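Local coordinates for protein N-alpha-acetyltransferase 35, NatC auxiliary subunit (Saccharomyces cerevisiae, PDB 6YGA) that serves as the auxiliary subunit of the NatC N-terminal acetyltransferase, which acetylates the N-terminal methionine of the L-A virus Gag protein, at residues I226-C229 against L230-E234; T244-L247 against D248-I251. All coordinates share one frame; numbering follows the deposited sequence.

Contact 1 (226-234) lies toward the C-terminal end of helix 215-231 and contact 2 (244-251) at the start of helix 245-260, with the short helix 235-238 between them in the chain; the centres of the two contacts are about 9 Å apart. Contact 1 is mostly buried and built of isoleucine, valine and leucine; contact 2 is only partly buried, with serine, threonine and acidic residues beside two buried leucines, L247 and L250, each turned to a neighbouring helix. The two helices touch directly: I226 CG2 lies 3.7 Å from L250 CD1, and the rings of H232 and H246 stack. Backbone bonds dominate both, but contact 2 adds a weak side-chain hydrogen bond at its helix start.

Contact 1: I226-C229 against L230-E234; sequences IIIC and LVHLE
L230 sits one turn after I226 near the C-terminal end of helix 215-231, where its N-H bonds to I226 O at 3.0 Å. The two side chains run side by side in the same direction, and I226 CG2 reaches L230 CD1 at 4.2 Å. V231 repeats the backbone pattern by bonding to I227 O. With CG2 beside its own backbone N and CG1 anti to it (chi1 176°), V231 sets its CG2 3.2 Å from I227 O, while the CG2 methyls of I227 and V231 are in looser contact at 4.4 Å. Branched, wholly apolar residues suit these places, since I226 and L230 rest on L97 of helix 85-104, and I227 and V231 pack on C151 and Y157 of helix 142-167.

The N-H of H232 reaches both I228 O, with an N-H...O angle of 135°, and C229 O, to which the bond is weak. The H232 ring presents its edge to I228: CD2 stands 3.1 Å from I228 O, near the ring plane, and 3.7 Å from I228 CG2, which lies in that plane. A histidine suits this partly exposed position because its CD2 side can lie against an isoleucine while ND1 is hydrogen-bonded to D235 OD2. L233, packed on L247 of helix 245-260, bonds through its N back to L230 O at 3.3 Å, and its CG comes 3.9 Å from C229 O.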
loop_
_atom_site.group_PDB
_atom_site.type_symbol
_atom_site.label_atom_id
_atom_site.label_comp_id
_atom_site.label_asym_id
_atom_site.label_seq_id
_atom_site.Cartn_x
_atom_site.Cartn_y
_atom_site.Cartn_z
ATOM N N ILE B 226 -8.940 16.413 24.063
ATOM C CA ILE B 226 -8.426 15.519 23.026
ATOM C C ILE B 226 -7.841 16.330 21.877
ATOM O O ILE B 226 -6.740 16.047 21.389
ATOM C CB ILE B 226 -9.532 14.563 22.537
ATOM C CG1 ILE B 226 -9.795 13.458 23.563
ATOM C CG2 ILE B 226 -9.164 13.947 21.195
ATOM C CD1 ILE B 226 -10.852 12.463 23.122
ATOM N N ILE B 227 -8.564 17.365 21.442
ATOM C CA ILE B 227 -8.084 18.206 20.349
ATOM C C ILE B 227 -6.764 18.871 20.724
ATOM O O ILE B 227 -5.849 18.972 19.899
ATOM C CB ILE B 227 -9.160 19.237 19.959
ATOM C CG1 ILE B 227 -10.415 18.519 19.451
ATOM C CG2 ILE B 227 -8.637 20.197 18.900
ATOM C CD1 ILE B 227 -11.525 19.447 19.003
ATOM N N ILE B 228 -6.639 19.316 21.979
ATOM C CA ILE B 228 -5.383 19.900 22.449
ATOM C C ILE B 228 -4.242 18.897 22.313
ATOM O O ILE B 228 -3.132 19.247 21.894
ATOM C CB ILE B 228 -5.535 20.395 23.899
ATOM C CG1 ILE B 228 -6.442 21.627 23.945
ATOM C CG2 ILE B 228 -4.174 20.691 24.518
ATOM C CD1 ILE B 228 -6.628 22.206 25.329
ATOM N N CYS B 229 -4.500 17.633 22.654
ATOM C CA CYS B 229 -3.465 16.610 22.536
ATOM C C CYS B 229 -3.069 16.384 21.082
ATOM O O CYS B 229 -1.887 16.186 20.780
ATOM C CB CYS B 229 -3.945 15.306 23.168
ATOM S SG CYS B 229 -4.265 15.414 24.943
ATOM N N LEU B 230 -4.041 16.406 20.166
ATOM C CA LEU B 230 -3.721 16.204 18.755
ATOM C C LEU B 230 -2.890 17.359 18.211
ATOM O O LEU B 230 -2.024 17.157 17.352
ATOM C CB LEU B 230 -5.003 16.033 17.937
ATOM C CG LEU B 230 -5.880 14.819 18.264
ATOM C CD1 LEU B 230 -7.252 14.940 17.608
ATOM C CD2 LEU B 230 -5.192 13.536 17.835
ATOM N N VAL B 231 -3.146 18.577 18.695
ATOM C CA VAL B 231 -2.354 19.729 18.279
ATOM C C VAL B 231 -0.919 19.606 18.779
ATOM O O VAL B 231 0.017 20.104 18.140
ATOM C CB VAL B 231 -3.025 21.026 18.772
ATOM C CG1 VAL B 231 -2.166 22.234 18.444
ATOM C CG2 VAL B 231 -4.405 21.167 18.152
ATOM N N HIS B 232 -0.716 18.922 19.900
ATOM C CA HIS B 232 0.613 18.757 20.473
ATOM C C HIS B 232 1.433 17.669 19.794
ATOM O O HIS B 232 2.570 17.431 20.216
ATOM C CB HIS B 232 0.506 18.446 21.964
ATOM C CG HIS B 232 0.434 19.663 22.830
ATOM N ND1 HIS B 232 1.544 20.416 23.146
ATOM C CD2 HIS B 232 -0.613 20.255 23.452
ATOM C CE1 HIS B 232 1.184 21.422 23.923
ATOM N NE2 HIS B 232 -0.119 21.347 24.125
ATOM N N LEU B 233 0.898 17.001 18.771
ATOM C CA LEU B 233 1.646 15.916 18.145
ATOM C C LEU B 233 2.848 16.433 17.370
ATOM O O LEU B 233 3.806 15.685 17.146
ATOM C CB LEU B 233 0.742 15.096 17.225
ATOM C CG LEU B 233 -0.205 14.111 17.914
ATOM C CD1 LEU B 233 -1.090 13.407 16.891
ATOM C CD2 LEU B 233 0.584 13.104 18.731
ATOM N N GLU B 234 2.823 17.699 16.953
ATOM C CA GLU B 234 3.955 18.246 16.219
ATOM C C GLU B 234 5.183 18.447 17.100
ATOM O O GLU B 234 6.275 18.674 16.566
ATOM C CB GLU B 234 3.566 19.568 15.555
ATOM C CG GLU B 234 3.452 20.736 16.509
ATOM C CD GLU B 234 3.349 22.063 15.786
ATOM O OE1 GLU B 234 2.920 22.070 14.613
ATOM O OE2 GLU B 234 3.706 23.098 16.390
#

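Contact 2: T244-L247 against D248-I251; sequences TSHL and DELI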
loop_
_atom_site.group_PDB
_atom_site.type_symbol
_atom_site.label_atom_id
_atom_site.label_comp_id
_atom_site.label_asym_id
_atom_site.label_seq_id
_atom_site.Cartn_x
_atom_site.Cartn_y
_atom_site.Cartn_z
ATOM N N THR B 244 5.557 11.862 27.123
ATOM C CA THR B 244 4.329 11.141 26.823
ATOM C C THR B 244 3.121 11.699 27.564
ATOM O O THR B 244 2.087 11.028 27.628
ATOM C CB THR B 244 4.494 9.656 27.154
ATOM O OG1 THR B 244 4.865 9.511 28.531
ATOM C CG2 THR B 244 5.567 9.033 26.277
ATOM N N SER B 245 3.220 12.914 28.113
ATOM C CA SER B 245 2.137 13.452 28.932
ATOM C C SER B 245 0.870 13.662 28.109
ATOM O O SER B 245 -0.198 13.142 28.451
ATOM C CB SER B 245 2.580 14.759 29.592
ATOM O OG SER B 245 3.667 14.536 30.475
ATOM N N HIS B 246 0.972 14.423 27.015
ATOM C CA HIS B 246 -0.183 14.637 26.149
ATOM C C HIS B 246 -0.664 13.336 25.518
ATOM O O HIS B 246 -1.870 13.155 25.314
ATOM C CB HIS B 246 0.156 15.665 25.070
ATOM C CG HIS B 246 0.281 17.065 25.587
ATOM N ND1 HIS B 246 1.498 17.675 25.809
ATOM C CD2 HIS B 246 -0.663 17.974 25.928
ATOM C CE1 HIS B 246 1.297 18.900 26.263
ATOM N NE2 HIS B 246 -0.005 19.105 26.345
ATOM N N LEU B 247 0.254 12.420 25.208
ATOM C CA LEU B 247 -0.164 11.131 24.666
ATOM C C LEU B 247 -0.924 10.320 25.706
ATOM O O LEU B 247 -1.887 9.622 25.371
ATOM C CB LEU B 247 1.047 10.352 24.159
ATOM C CG LEU B 247 1.708 10.956 22.921
ATOM C CD1 LEU B 247 3.055 10.305 22.650
ATOM C CD2 LEU B 247 0.789 10.820 21.719
ATOM N N ASP B 248 -0.500 10.391 26.971
ATOM C CA ASP B 248 -1.234 9.698 28.027
ATOM C C ASP B 248 -2.590 10.352 28.270
ATOM O O ASP B 248 -3.588 9.656 28.487
ATOM C CB ASP B 248 -0.415 9.666 29.321
ATOM C CG ASP B 248 0.796 8.740 29.239
ATOM O OD1 ASP B 248 0.753 7.742 28.487
ATOM O OD2 ASP B 248 1.793 9.007 29.945
ATOM N N GLU B 249 -2.649 11.687 28.236
ATOM C CA GLU B 249 -3.930 12.374 28.382
ATOM C C GLU B 249 -4.879 12.011 27.248
ATOM O O GLU B 249 -6.089 11.874 27.461
ATOM C CB GLU B 249 -3.721 13.888 28.428
ATOM C CG GLU B 249 -2.875 14.373 29.585
ATOM C CD GLU B 249 -2.606 15.861 29.515
ATOM O OE1 GLU B 249 -3.447 16.590 28.948
ATOM O OE2 GLU B 249 -1.551 16.298 30.017
ATOM N N LEU B 250 -4.346 11.856 26.035
ATOM C CA LEU B 250 -5.182 11.468 24.904
ATOM C C LEU B 250 -5.809 10.100 25.132
ATOM O O LEU B 250 -6.969 9.872 24.767
ATOM C CB LEU B 250 -4.355 11.478 23.619
ATOM C CG LEU B 250 -5.047 10.997 22.342
ATOM C CD1 LEU B 250 -6.288 11.828 22.057
ATOM C CD2 LEU B 250 -4.084 11.042 21.166
ATOM N N ILE B 251 -5.062 9.181 25.744
ATOM C CA ILE B 251 -5.588 7.849 26.028
ATOM C C ILE B 251 -6.659 7.918 27.112
ATOM O O ILE B 251 -7.730 7.313 26.987
ATOM C CB ILE B 251 -4.444 6.897 26.421
ATOM C CG1 ILE B 251 -3.520 6.650 25.227
ATOM C CG2 ILE B 251 -4.993 5.584 26.957
ATOM C CD1 ILE B 251 -2.219 5.949 25.582
#
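T244 and D248 meet twice at the start of helix 245-260. The D248 N-H bonds to T244 O at 2.7 Å, and T244 OG1 gives a weak hydrogen bond to D248 OD2 at 3.4 Å. T244 holds the N-cap position, but its hydroxyl makes no capping bond. With OG1 lying between the backbone N and the carbonyl carbon (chi1 57°), the hydroxyl is turned to the carboxylate, and the two side chains cross obliquely. The next turn follows the same course: E249 N bonds to S245 O at 2.9 Å, L250 N to H246 O and I251 N to L247 O. The extended E249 side chain runs alongside the S245 carbonyl, its CG 3.2 Å from S245 O, and I251 CG1 lies 3.4 Å from L247 O.

Outside this turn, K308 of helix 298-311 forms a salt bridge with D248 OD1, so the two carboxylate oxygens have different partners. L247 and I251 face that same helix, whereas L250 packs on C229 of helix 215-231, as apolar residues between helices should. Near the helix start the negative charge of D248 would probably be well tolerated, the salt bridge to K308 being a stronger tie than the weak bond from T244 OG1.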